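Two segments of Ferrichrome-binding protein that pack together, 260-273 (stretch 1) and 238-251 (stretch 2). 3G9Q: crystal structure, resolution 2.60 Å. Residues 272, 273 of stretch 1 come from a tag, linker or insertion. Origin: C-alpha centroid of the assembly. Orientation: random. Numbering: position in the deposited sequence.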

# COMPACT_ATOMS: atom_id res chain seq x y z
N GLY A 260 -1.28 6.85 5.86
CA GLY A 260 -0.27 7.74 5.31
C GLY A 260 -0.50 8.07 3.84
O GLY A 260 -0.28 9.21 3.41
N GLN A 261 -0.93 7.07 3.08
CA GLN A 261 -1.22 7.25 1.65
C GLN A 261 -2.43 8.14 1.42
O GLN A 261 -2.42 8.95 0.50
CB GLN A 261 -1.46 5.90 0.97
CG GLN A 261 -0.31 4.92 1.08
CD GLN A 261 -0.63 3.58 0.45
OE1 GLN A 261 0.22 2.70 0.38
NE2 GLN A 261 -1.87 3.42 -0.01
N LEU A 262 -3.47 8.00 2.24
CA LEU A 262 -4.67 8.82 2.07
C LEU A 262 -4.38 10.25 2.41
O LEU A 262 -5.01 11.15 1.88
CB LEU A 262 -5.83 8.32 2.93
CG LEU A 262 -7.13 9.15 2.84
CD1 LEU A 262 -7.60 9.29 1.40
CD2 LEU A 262 -8.22 8.49 3.66
N GLU A 263 -3.42 10.48 3.31
CA GLU A 263 -3.06 11.85 3.69
C GLU A 263 -2.35 12.48 2.48
O GLU A 263 -2.68 13.60 2.07
CB GLU A 263 -2.14 11.83 4.92
CG GLU A 263 -1.90 13.20 5.58
CD GLU A 263 -0.81 13.14 6.67
OE1 GLU A 263 -0.94 12.31 7.62
OE2 GLU A 263 0.17 13.92 6.59
N PHE A 264 -1.40 11.76 1.91
CA PHE A 264 -0.68 12.27 0.76
C PHE A 264 -1.60 12.54 -0.43
O PHE A 264 -1.44 13.55 -1.12
CB PHE A 264 0.42 11.31 0.35
CG PHE A 264 1.03 11.63 -0.97
CD1 PHE A 264 1.82 12.74 -1.13
CD2 PHE A 264 0.79 10.82 -2.07
CE1 PHE A 264 2.37 13.05 -2.37
CE2 PHE A 264 1.33 11.13 -3.31
CZ PHE A 264 2.12 12.24 -3.46
N ILE A 265 -2.55 11.64 -0.68
CA ILE A 265 -3.51 11.79 -1.78
C ILE A 265 -4.31 13.09 -1.58
O ILE A 265 -4.36 13.95 -2.47
CB ILE A 265 -4.54 10.60 -1.82
CG1 ILE A 265 -3.81 9.25 -1.98
CG2 ILE A 265 -5.58 10.86 -2.93
CD1 ILE A 265 -4.69 8.02 -1.74
N THR A 266 -4.92 13.22 -0.40
CA THR A 266 -5.74 14.37 -0.04
C THR A 266 -4.98 15.69 -0.06
O THR A 266 -5.42 16.64 -0.71
CB THR A 266 -6.34 14.17 1.36
OG1 THR A 266 -7.01 12.90 1.41
CG2 THR A 266 -7.33 15.28 1.67
N GLU A 267 -3.85 15.75 0.63
CA GLU A 267 -3.05 16.96 0.64
C GLU A 267 -2.72 17.41 -0.78
O GLU A 267 -2.91 18.57 -1.13
CB GLU A 267 -1.76 16.77 1.44
CG GLU A 267 -0.80 17.95 1.35
CD GLU A 267 -1.39 19.26 1.89
OE1 GLU A 267 -0.82 20.33 1.58
OE2 GLU A 267 -2.40 19.24 2.63
N SER A 268 -2.22 16.48 -1.61
CA SER A 268 -1.85 16.77 -3.00
C SER A 268 -3.00 17.37 -3.78
O SER A 268 -2.84 18.38 -4.46
CB SER A 268 -1.42 15.50 -3.73
OG SER A 268 -0.42 14.78 -3.04
N LEU A 269 -4.17 16.72 -3.69
CA LEU A 269 -5.36 17.16 -4.40
C LEU A 269 -6.08 18.38 -3.86
O LEU A 269 -7.05 18.82 -4.47
CB LEU A 269 -6.36 16.02 -4.51
CG LEU A 269 -5.92 14.83 -5.34
CD1 LEU A 269 -7.14 13.96 -5.62
CD2 LEU A 269 -5.30 15.30 -6.65
N THR A 270 -5.64 18.92 -2.73
CA THR A 270 -6.30 20.10 -2.17
C THR A 270 -5.40 21.27 -1.82
O THR A 270 -5.90 22.28 -1.34
CB THR A 270 -7.09 19.77 -0.86
OG1 THR A 270 -6.20 19.22 0.12
CG2 THR A 270 -8.25 18.81 -1.13
N LYS A 271 -4.08 21.16 -2.02
CA LYS A 271 -3.20 22.30 -1.68
C LYS A 271 -3.43 23.49 -2.63
O LYS A 271 -3.76 23.32 -3.80
CB LYS A 271 -1.72 21.86 -1.65
CG LYS A 271 -1.25 20.93 -2.77
CD LYS A 271 0.13 20.29 -2.47
CE LYS A 271 0.60 19.40 -3.63
NZ LYS A 271 0.73 20.18 -4.93
N LEU A 272 -3.29 24.70 -2.10
CA LEU A 272 -3.54 25.93 -2.86
C LEU A 272 -2.66 26.17 -4.10
O LEU A 272 -1.47 25.84 -4.13
CB LEU A 272 -3.47 27.15 -1.91
CG LEU A 272 -4.39 27.11 -0.69
CD1 LEU A 272 -4.08 28.27 0.25
CD2 LEU A 272 -5.84 27.15 -1.14
N GLU A 273 -3.26 26.77 -5.12
CA GLU A 273 -2.59 27.07 -6.38
C GLU A 273 -2.47 28.60 -6.58
O GLU A 273 -2.77 29.14 -7.66
CB GLU A 273 -3.36 26.44 -7.55
CG GLU A 273 -2.61 26.36 -8.88
CD GLU A 273 -1.96 25.01 -9.12
OE1 GLU A 273 -2.70 23.99 -9.17
OE2 GLU A 273 -0.71 24.96 -9.27
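Stretch 2, residues 238-251: KNGHVYKMDPIGFY

A helix can hold an irregular segment without any clear hydrogen bond between the two, provided that the side chains interlock, and the pairing of residues 238-251 with helix 260-270 of the ferrichrome-binding protein illustrates the point. Stretch 2 leaves a helix at N239, turns through G240, whose positive phi by itself favours glycine, runs extended through a weakly bonded strand at about 242-244, and turns after D246, where 247-249 take helical phi/psi without the regular bonds; the backbone N of F250 donates to D246 O, 3.2 Å away, across this turn. The strand runs roughly against the helix, its direction at 143° to the helix direction, with the axes 9.3 Å apart at closest approach. The register follows from this: F250 lies beside Q261, M245 beside F264, Y243 beside S268 and H241 beside L269, so that stretch 2 descends the helix as the helix rises.

The face of the helix that meets it is formed by Q261, F264 and S268, spaced at about one turn and all with CA-to-CB bonds pointing toward stretch 2. At S268 the helix carries a small residue and the partner supplies a large one. S268 leaves a shallow place on the surface, and the Y243 ring lies against it: S268 CB stands over one ring face, 3.7 Å from the centroid. The serine hydroxyl is turned back to its own helix, with S268 OG donating to F264 O at a very short 2.5 Å. L269 closes in on the same tyrosine, its CD2 3.4 Å from Y243 CE2, while K271 NZ comes within 3.6 Å of Y243 CE1.

One turn earlier the relief is reversed, and F264 is the bump. Its ring reaches in between Y243 and F250, with CZ 4.0 Å from Y243 CB and only 3.1 Å from K244 O, and with CD2 3.5 Å from F250 CZ. The rings of F264 and F250 meet rim to rim, their planes at 73° and centroids 5.8 Å apart, so neither covers the other. This leaves a face of F250 free for the next residue of the ridge: Q261 CG sits over it, 4.0 Å from the ring centroid.

Beyond the helix the contact continues at an exposed margin. E273, a poorly ordered tag residue, brings OE1 to 3.1 Å from H241 CE1, at the edge of the imidazole. The contact buries 573 Å² in all, to which Y243, F250 and F264 contribute most.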

# COMPACT_ATOMS: atom_id res chain seq x y z
N LYS A 238 1.36 20.51 -17.14
CA LYS A 238 1.33 21.93 -17.46
C LYS A 238 0.60 22.71 -16.36
O LYS A 238 1.05 23.77 -15.93
CB LYS A 238 0.62 22.15 -18.81
CG LYS A 238 1.44 22.91 -19.86
CD LYS A 238 2.58 22.06 -20.43
CE LYS A 238 3.98 22.50 -19.92
NZ LYS A 238 4.22 22.32 -18.45
N ASN A 239 -0.51 22.15 -15.89
CA ASN A 239 -1.32 22.76 -14.85
C ASN A 239 -0.77 22.45 -13.46
O ASN A 239 -1.43 22.72 -12.45
CB ASN A 239 -2.78 22.29 -14.96
CG ASN A 239 -3.40 22.60 -16.32
OD1 ASN A 239 -3.31 23.73 -16.80
ND2 ASN A 239 -4.04 21.60 -16.94
N GLY A 240 0.43 21.88 -13.41
CA GLY A 240 1.06 21.53 -12.14
C GLY A 240 0.24 20.61 -11.24
O GLY A 240 0.28 20.74 -10.02
N HIS A 241 -0.50 19.68 -11.86
CA HIS A 241 -1.33 18.71 -11.15
C HIS A 241 -0.74 17.30 -11.14
O HIS A 241 -1.47 16.31 -11.25
CB HIS A 241 -2.73 18.64 -11.77
CG HIS A 241 -3.51 19.91 -11.66
ND1 HIS A 241 -3.30 20.82 -10.65
CD2 HIS A 241 -4.55 20.38 -12.39
CE1 HIS A 241 -4.17 21.81 -10.77
NE2 HIS A 241 -4.94 21.57 -11.81
N VAL A 242 0.58 17.23 -11.05
CA VAL A 242 1.27 15.95 -10.98
C VAL A 242 1.99 15.94 -9.65
O VAL A 242 2.67 16.90 -9.28
CB VAL A 242 2.29 15.76 -12.11
CG1 VAL A 242 1.56 15.35 -13.38
CG2 VAL A 242 3.08 17.03 -12.34
N TYR A 243 1.83 14.84 -8.92
CA TYR A 243 2.42 14.69 -7.61
C TYR A 243 3.34 13.48 -7.56
O TYR A 243 2.98 12.40 -8.00
CB TYR A 243 1.30 14.56 -6.60
CG TYR A 243 0.17 15.51 -6.91
CD1 TYR A 243 0.34 16.90 -6.82
CD2 TYR A 243 -1.06 15.03 -7.34
CE1 TYR A 243 -0.68 17.78 -7.14
CE2 TYR A 243 -2.09 15.89 -7.66
CZ TYR A 243 -1.91 17.26 -7.56
OH TYR A 243 -2.97 18.09 -7.83
N LYS A 244 4.54 13.70 -7.01
CA LYS A 244 5.57 12.68 -6.88
C LYS A 244 5.14 11.60 -5.91
O LYS A 244 4.95 11.86 -4.71
CB LYS A 244 6.87 13.32 -6.38
CG LYS A 244 7.65 14.14 -7.42
CD LYS A 244 8.62 13.27 -8.21
CE LYS A 244 9.74 12.71 -7.32
NZ LYS A 244 10.57 11.68 -8.03
N MSE A 245 4.99 10.39 -6.43
CA MSE A 245 4.56 9.26 -5.64
C MSE A 245 5.77 8.44 -5.20
O MSE A 245 6.59 8.06 -6.03
CB MSE A 245 3.60 8.41 -6.47
CG MSE A 245 3.07 7.18 -5.75
SE MSE A 245 1.81 6.16 -6.83
CE MSE A 245 0.15 6.94 -6.18
N ASP A 246 5.89 8.20 -3.91
CA ASP A 246 7.02 7.43 -3.40
C ASP A 246 6.73 5.93 -3.52
O ASP A 246 5.81 5.40 -2.88
CB ASP A 246 7.30 7.81 -1.95
CG ASP A 246 8.54 7.14 -1.40
OD1 ASP A 246 9.58 7.15 -2.10
OD2 ASP A 246 8.49 6.61 -0.27
N PRO A 247 7.53 5.23 -4.34
CA PRO A 247 7.38 3.79 -4.58
C PRO A 247 7.38 2.89 -3.34
O PRO A 247 6.69 1.87 -3.32
CB PRO A 247 8.51 3.49 -5.56
CG PRO A 247 9.55 4.49 -5.20
CD PRO A 247 8.77 5.74 -4.95
N ILE A 248 8.14 3.26 -2.31
CA ILE A 248 8.22 2.47 -1.08
C ILE A 248 7.00 2.68 -0.19
O ILE A 248 6.54 1.76 0.49
CB ILE A 248 9.47 2.85 -0.28
CG1 ILE A 248 10.69 2.84 -1.21
CG2 ILE A 248 9.63 1.87 0.91
CD1 ILE A 248 11.95 3.47 -0.62
N GLY A 249 6.48 3.90 -0.18
CA GLY A 249 5.33 4.19 0.64
C GLY A 249 4.08 3.49 0.15
O GLY A 249 3.30 3.00 0.96
N PHE A 250 3.90 3.45 -1.17
CA PHE A 250 2.72 2.82 -1.77
C PHE A 250 2.86 1.33 -2.08
O PHE A 250 2.02 0.72 -2.75
CB PHE A 250 2.32 3.59 -3.02
CG PHE A 250 1.68 4.90 -2.73
CD1 PHE A 250 0.30 5.05 -2.81
CD2 PHE A 250 2.46 5.99 -2.33
CE1 PHE A 250 -0.30 6.27 -2.50
CE2 PHE A 250 1.88 7.22 -2.01
CZ PHE A 250 0.49 7.36 -2.10
N TYR A 251 3.95 0.77 -1.55
CA TYR A 251 4.30 -0.62 -1.68
C TYR A 251 3.36 -1.47 -0.83
O TYR A 251 3.00 -2.57 -1.22
CB TYR A 251 5.73 -0.80 -1.20
CG TYR A 251 6.44 -2.00 -1.77
CD1 TYR A 251 6.09 -3.30 -1.36
CD2 TYR A 251 7.45 -1.84 -2.72
CE1 TYR A 251 6.75 -4.41 -1.90
CE2 TYR A 251 8.10 -2.94 -3.26
CZ TYR A 251 7.75 -4.22 -2.84
OH TYR A 251 8.42 -5.28 -3.39